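Local coordinates for protein acetyl-xylan esterase (Streptomyces lividans, PDB 2CC0) that probably removes acetyl groups from xylan as a metal-dependent family 4 carbohydrate esterase, here holding a zinc ion, at residues A[67-72]-A[78-83]; A[138-143]-A[169-174]. All blocks are in the same frame, centred on the assembly; numbering follows the deposited sequence. Where two conformers were deposited one is given.

Contact 1: A[67-72]-A[78-83]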
# COMPACT_ATOMS: atom_id res chain seq x y z
N PRO A 67 -7.90 -15.88 13.23
CA PRO A 67 -7.17 -17.09 12.85
C PRO A 67 -6.01 -16.74 11.93
O PRO A 67 -5.96 -15.61 11.41
CB PRO A 67 -8.21 -17.88 12.03
CG PRO A 67 -9.04 -16.83 11.40
CD PRO A 67 -9.14 -15.71 12.43
N HIS A 68 -5.10 -17.69 11.71
CA HIS A 68 -4.15 -17.57 10.62
C HIS A 68 -4.95 -17.85 9.35
O HIS A 68 -5.20 -19.00 9.01
CB HIS A 68 -3.03 -18.59 10.81
CG HIS A 68 -2.08 -18.24 11.91
ND1 HIS A 68 -0.97 -17.44 11.71
CD2 HIS A 68 -2.08 -18.58 13.22
CE1 HIS A 68 -0.33 -17.29 12.85
NE2 HIS A 68 -0.98 -17.97 13.78
N MET A 69 -5.38 -16.81 8.64
CA MET A 69 -6.38 -16.93 7.55
C MET A 69 -5.90 -17.79 6.38
O MET A 69 -6.71 -18.45 5.72
CB MET A 69 -6.81 -15.54 7.02
CG MET A 69 -7.64 -14.66 8.01
SD MET A 69 -9.40 -15.08 8.23
CE MET A 69 -10.17 -14.43 6.73
N THR A 70 -4.61 -17.77 6.11
CA THR A 70 -4.08 -18.51 4.97
C THR A 70 -4.07 -20.02 5.26
O THR A 70 -3.86 -20.81 4.34
CB THR A 70 -2.68 -18.01 4.53
OG1 THR A 70 -1.71 -18.36 5.51
CG2 THR A 70 -2.69 -16.49 4.30
N GLN A 71 -4.32 -20.40 6.51
CA GLN A 71 -4.49 -21.82 6.86
C GLN A 71 -5.94 -22.32 6.68
O GLN A 71 -6.21 -23.54 6.85
CB GLN A 71 -3.99 -22.06 8.28
CG GLN A 71 -2.50 -21.82 8.43
CD GLN A 71 -2.01 -21.94 9.86
OE1 GLN A 71 -2.68 -22.54 10.71
NE2 GLN A 71 -0.85 -21.36 10.14
N LEU A 72 -6.85 -21.41 6.34
CA LEU A 72 -8.26 -21.73 6.15
C LEU A 72 -8.61 -21.96 4.70
O LEU A 72 -7.94 -21.45 3.78
CB LEU A 72 -9.18 -20.61 6.70
CG LEU A 72 -8.97 -20.18 8.15
CD1 LEU A 72 -9.88 -19.02 8.51
CD2 LEU A 72 -9.16 -21.32 9.12
N ASP A 78 -14.32 -16.62 4.08
CA ASP A 78 -15.53 -15.88 3.76
C ASP A 78 -16.39 -15.69 5.03
O ASP A 78 -16.82 -14.58 5.33
CB ASP A 78 -16.30 -16.61 2.67
CG ASP A 78 -17.37 -15.74 2.03
OD1 ASP A 78 -18.28 -15.31 2.75
OD2 ASP A 78 -17.31 -15.51 0.80
N SER A 79 -16.60 -16.77 5.78
CA SER A 79 -17.32 -16.68 7.04
C SER A 79 -16.70 -15.68 8.02
O SER A 79 -17.39 -14.86 8.62
CB SER A 79 -17.40 -18.08 7.68
OG SER A 79 -18.09 -18.02 8.92
N GLU A 80 -15.38 -15.75 8.19
CA GLU A 80 -14.69 -14.87 9.12
C GLU A 80 -14.87 -13.40 8.72
O GLU A 80 -15.13 -12.53 9.56
CB GLU A 80 -13.20 -15.24 9.13
CG GLU A 80 -12.87 -16.49 9.95
CD GLU A 80 -12.63 -16.22 11.44
OE1 GLU A 80 -12.31 -15.08 11.81
OE2 GLU A 80 -12.75 -17.19 12.23
N ILE A 81 -14.70 -13.12 7.44
CA ILE A 81 -14.81 -11.73 6.96
C ILE A 81 -16.27 -11.21 6.98
O ILE A 81 -16.56 -10.11 7.50
CB ILE A 81 -14.14 -11.59 5.58
CG1 ILE A 81 -12.61 -11.53 5.79
CG2 ILE A 81 -14.62 -10.33 4.88
CD1 ILE A 81 -11.79 -11.60 4.50
N SER A 82 -17.18 -12.02 6.45
CA SER A 82 -18.57 -11.59 6.37
C SER A 82 -19.21 -11.41 7.76
O SER A 82 -19.93 -10.44 7.99
CB SER A 82 -19.39 -12.55 5.51
OG SER A 82 -19.35 -13.85 6.04
N ARG A 83 -18.93 -12.31 8.69
CA ARG A 83 -19.49 -12.19 10.04
C ARG A 83 -18.98 -10.92 10.72
O ARG A 83 -19.69 -10.29 11.50
CB ARG A 83 -19.17 -13.42 10.89
CG ARG A 83 -20.02 -14.64 10.50
CD ARG A 83 -19.18 -15.90 10.51
NE ARG A 83 -18.87 -16.33 11.86
CZ ARG A 83 -17.73 -16.89 12.25
NH1 ARG A 83 -16.74 -17.10 11.40
NH2 ARG A 83 -17.60 -17.24 13.52

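Contact 2: A[138-143]-A[169-174]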
# COMPACT_ATOMS: atom_id res chain seq x y z
N ALA A 138 9.98 3.21 22.79
CA ALA A 138 10.15 2.50 21.53
C ALA A 138 8.93 2.74 20.61
O ALA A 138 9.08 2.88 19.39
CB ALA A 138 10.39 1.01 21.77
N ILE A 139 7.75 2.82 21.21
CA ILE A 139 6.50 3.04 20.44
C ILE A 139 6.53 4.45 19.83
O ILE A 139 6.20 4.64 18.65
CB ILE A 139 5.24 2.82 21.34
CG1 ILE A 139 5.16 1.36 21.80
CG2 ILE A 139 3.93 3.28 20.65
CD1 ILE A 139 4.21 1.13 23.00
N VAL A 140 6.89 5.45 20.65
CA VAL A 140 7.00 6.82 20.17
C VAL A 140 8.04 6.92 19.05
O VAL A 140 7.81 7.61 18.04
CB VAL A 140 7.33 7.82 21.32
CG1 VAL A 140 7.52 9.24 20.78
CG2 VAL A 140 6.19 7.79 22.39
N GLN A 141 9.18 6.24 19.23
CA GLN A 141 10.24 6.17 18.22
C GLN A 141 9.72 5.58 16.90
O GLN A 141 10.05 6.06 15.81
CB GLN A 141 11.40 5.33 18.75
CG GLN A 141 12.58 5.19 17.78
CD GLN A 141 13.17 6.53 17.32
OE1 GLN A 141 13.73 6.62 16.22
NE2 GLN A 141 13.06 7.56 18.15
N ALA A 142 8.91 4.53 17.00
CA ALA A 142 8.31 3.91 15.79
C ALA A 142 7.44 4.94 15.05
O ALA A 142 7.51 5.07 13.84
CB ALA A 142 7.50 2.67 16.17
N VAL A 143 6.61 5.69 15.79
CA VAL A 143 5.80 6.75 15.20
C VAL A 143 6.67 7.80 14.50
O VAL A 143 6.31 8.28 13.42
CB VAL A 143 4.84 7.39 16.25
CG1 VAL A 143 4.24 8.69 15.71
CG2 VAL A 143 3.74 6.41 16.63
N ALA A 169 1.20 12.43 19.72
CA ALA A 169 0.64 13.69 19.23
C ALA A 169 1.77 14.73 19.09
O ALA A 169 1.84 15.43 18.08
CB ALA A 169 -0.45 14.19 20.17
N GLN A 170 2.65 14.79 20.10
CA GLN A 170 3.79 15.72 20.07
C GLN A 170 4.75 15.47 18.94
O GLN A 170 5.19 16.41 18.25
CB GLN A 170 4.55 15.64 21.40
CG GLN A 170 3.75 16.23 22.54
CD GLN A 170 4.29 15.83 23.89
OE1 GLN A 170 5.47 15.48 24.03
NE2 GLN A 170 3.43 15.86 24.90
N THR A 171 5.06 14.19 18.73
CA THR A 171 5.94 13.77 17.65
C THR A 171 5.38 14.19 16.29
O THR A 171 6.10 14.76 15.46
CB THR A 171 6.17 12.25 17.70
OG1 THR A 171 6.79 11.92 18.96
CG2 THR A 171 7.08 11.77 16.56
N LEU A 172 4.10 13.91 16.05
CA LEU A 172 3.48 14.26 14.78
C LEU A 172 3.47 15.78 14.59
O LEU A 172 3.84 16.27 13.52
CB LEU A 172 2.07 13.69 14.66
CG LEU A 172 2.04 12.16 14.59
CD1 LEU A 172 0.57 11.72 14.51
CD2 LEU A 172 2.86 11.64 13.40
N ALA A 173 3.05 16.50 15.63
CA ALA A 173 2.96 17.97 15.57
C ALA A 173 4.33 18.57 15.28
O ALA A 173 4.44 19.44 14.43
CB ALA A 173 2.36 18.54 16.86
N GLY A 174 5.36 18.06 15.94
CA GLY A 174 6.74 18.52 15.69
C GLY A 174 7.18 18.40 14.23
O GLY A 174 8.04 19.19 13.76

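Contact 1: A[67-72]-A[78-83]
Pro67, Met69 and Leu72 pack against Glu80 and Ile81 in a largely buried van der Waals contact, formed where the loop after strand 58-61 folds back on helix 74-90, the helix it leads into. Glu80 meets all three loop residues. Its carboxylate turns its face to the proline ring, with Pro67 CG above its plane, 3.6 Å from Glu80 CD, and Pro67 CD 3.3 Å from Glu80 OE1. The acid is not left without polar partners beside this ring, since OE1 accepts from Tyr64 N and OE2 is bonded to Thr65 OG1. Those residues belong to the His-Ser-Tyr-Thr-His run from His62 to His66, the H(S/T)xxH signature of polysaccharide deacetylases, whose two histidines bind zinc together with Asp13. Glu80 therefore ties the helix to the segment between His62 and His66, and Pro67, directly after His66, has its side chain about 9 Å from the zinc ion. Further along, the packing becomes apolar. In the conformer described, one of two for Met69, the chain bends at chi2 and chi3 (both -77°), bringing SD to 3.9 Å from Glu80 CB, while Met69 CE comes equally near Ile81 CG1, 3.9 Å away. Leu72 adds a looser touch at right angles, CD1 to Glu80 CG 4.2 Å. Leu110 of helix 108-116 touches both Met69 and Ile81.

Contact 2: A[138-143]-A[169-174]
Thr171 and Leu172 of helix 159-174 meet Val140 and Val143 of helix 136-144, an instance of two nearly parallel helices joined by branched side chains. The short axes pass 9.7 Å apart and cross at -25°, and the backbones come nearest at Val143 and Thr171, whose CA atoms are 7.4 Å apart. Along the second helix, Thr171 is reached first, and its CB is directed toward the first helix. Its two branches do different work. The hydroxyl, set beside the backbone N at chi1 -61°, is bonded to the carbonyl oxygen of Arg167 one turn earlier, so its polar need is met within its own helix. From there OG1 lies 3.3 Å from Val140 CG1, a close approach of a methyl group to an oxygen already engaged elsewhere. The other branch, CG2, sits at a looser 4.3 Å from Val143 CG1. Leu172, the next residue, leaves the helix obliquely to the interface, but its end swings inward: CD2 reaches Val143 CG1 at 4.0 Å, the two side chains meeting at about a right angle. Val143 thus presents a single methyl, the one anti to its backbone N (chi1 167°), to both neighbours. The joint is small, burying 160 Å² over both sides, yet it is part of a longer seam, because Val140 also touches Arg167 and Val143 touches Ile168. Helix 136-144 connects strand 126-127 to the parallel strand 151-155 as a beta-alpha-beta crossover, and helix 159-174 leads on to strand 177-179. Val143 and Ala142 rest on Ile152 of strand 151-155, while Ala169, just before Thr171 and pointing away from the first helix, touches the loop residues Asn29 and Leu31.

How the contacts relate
Contacts 1 and 2 lie on opposite sides of the chain's centre, their own centres 33 Å apart and their nearest atoms about 21 Å apart, and they share no helix or strand. Both are mostly buried and similar in area, though neither lies at the middle of the molecule. Contact 1 is local: a loop folds onto the helix that follows it, next to the segment that holds the two histidine ligands, and a buried carboxylate with backbone and hydroxyl partners is central to it. Contact 2 joins two helices separated by a strand, and its one polar group, a hydroxyl, is bonded within its own helix, leaving van der Waals packing, including a methyl against that oxygen, to make the joint.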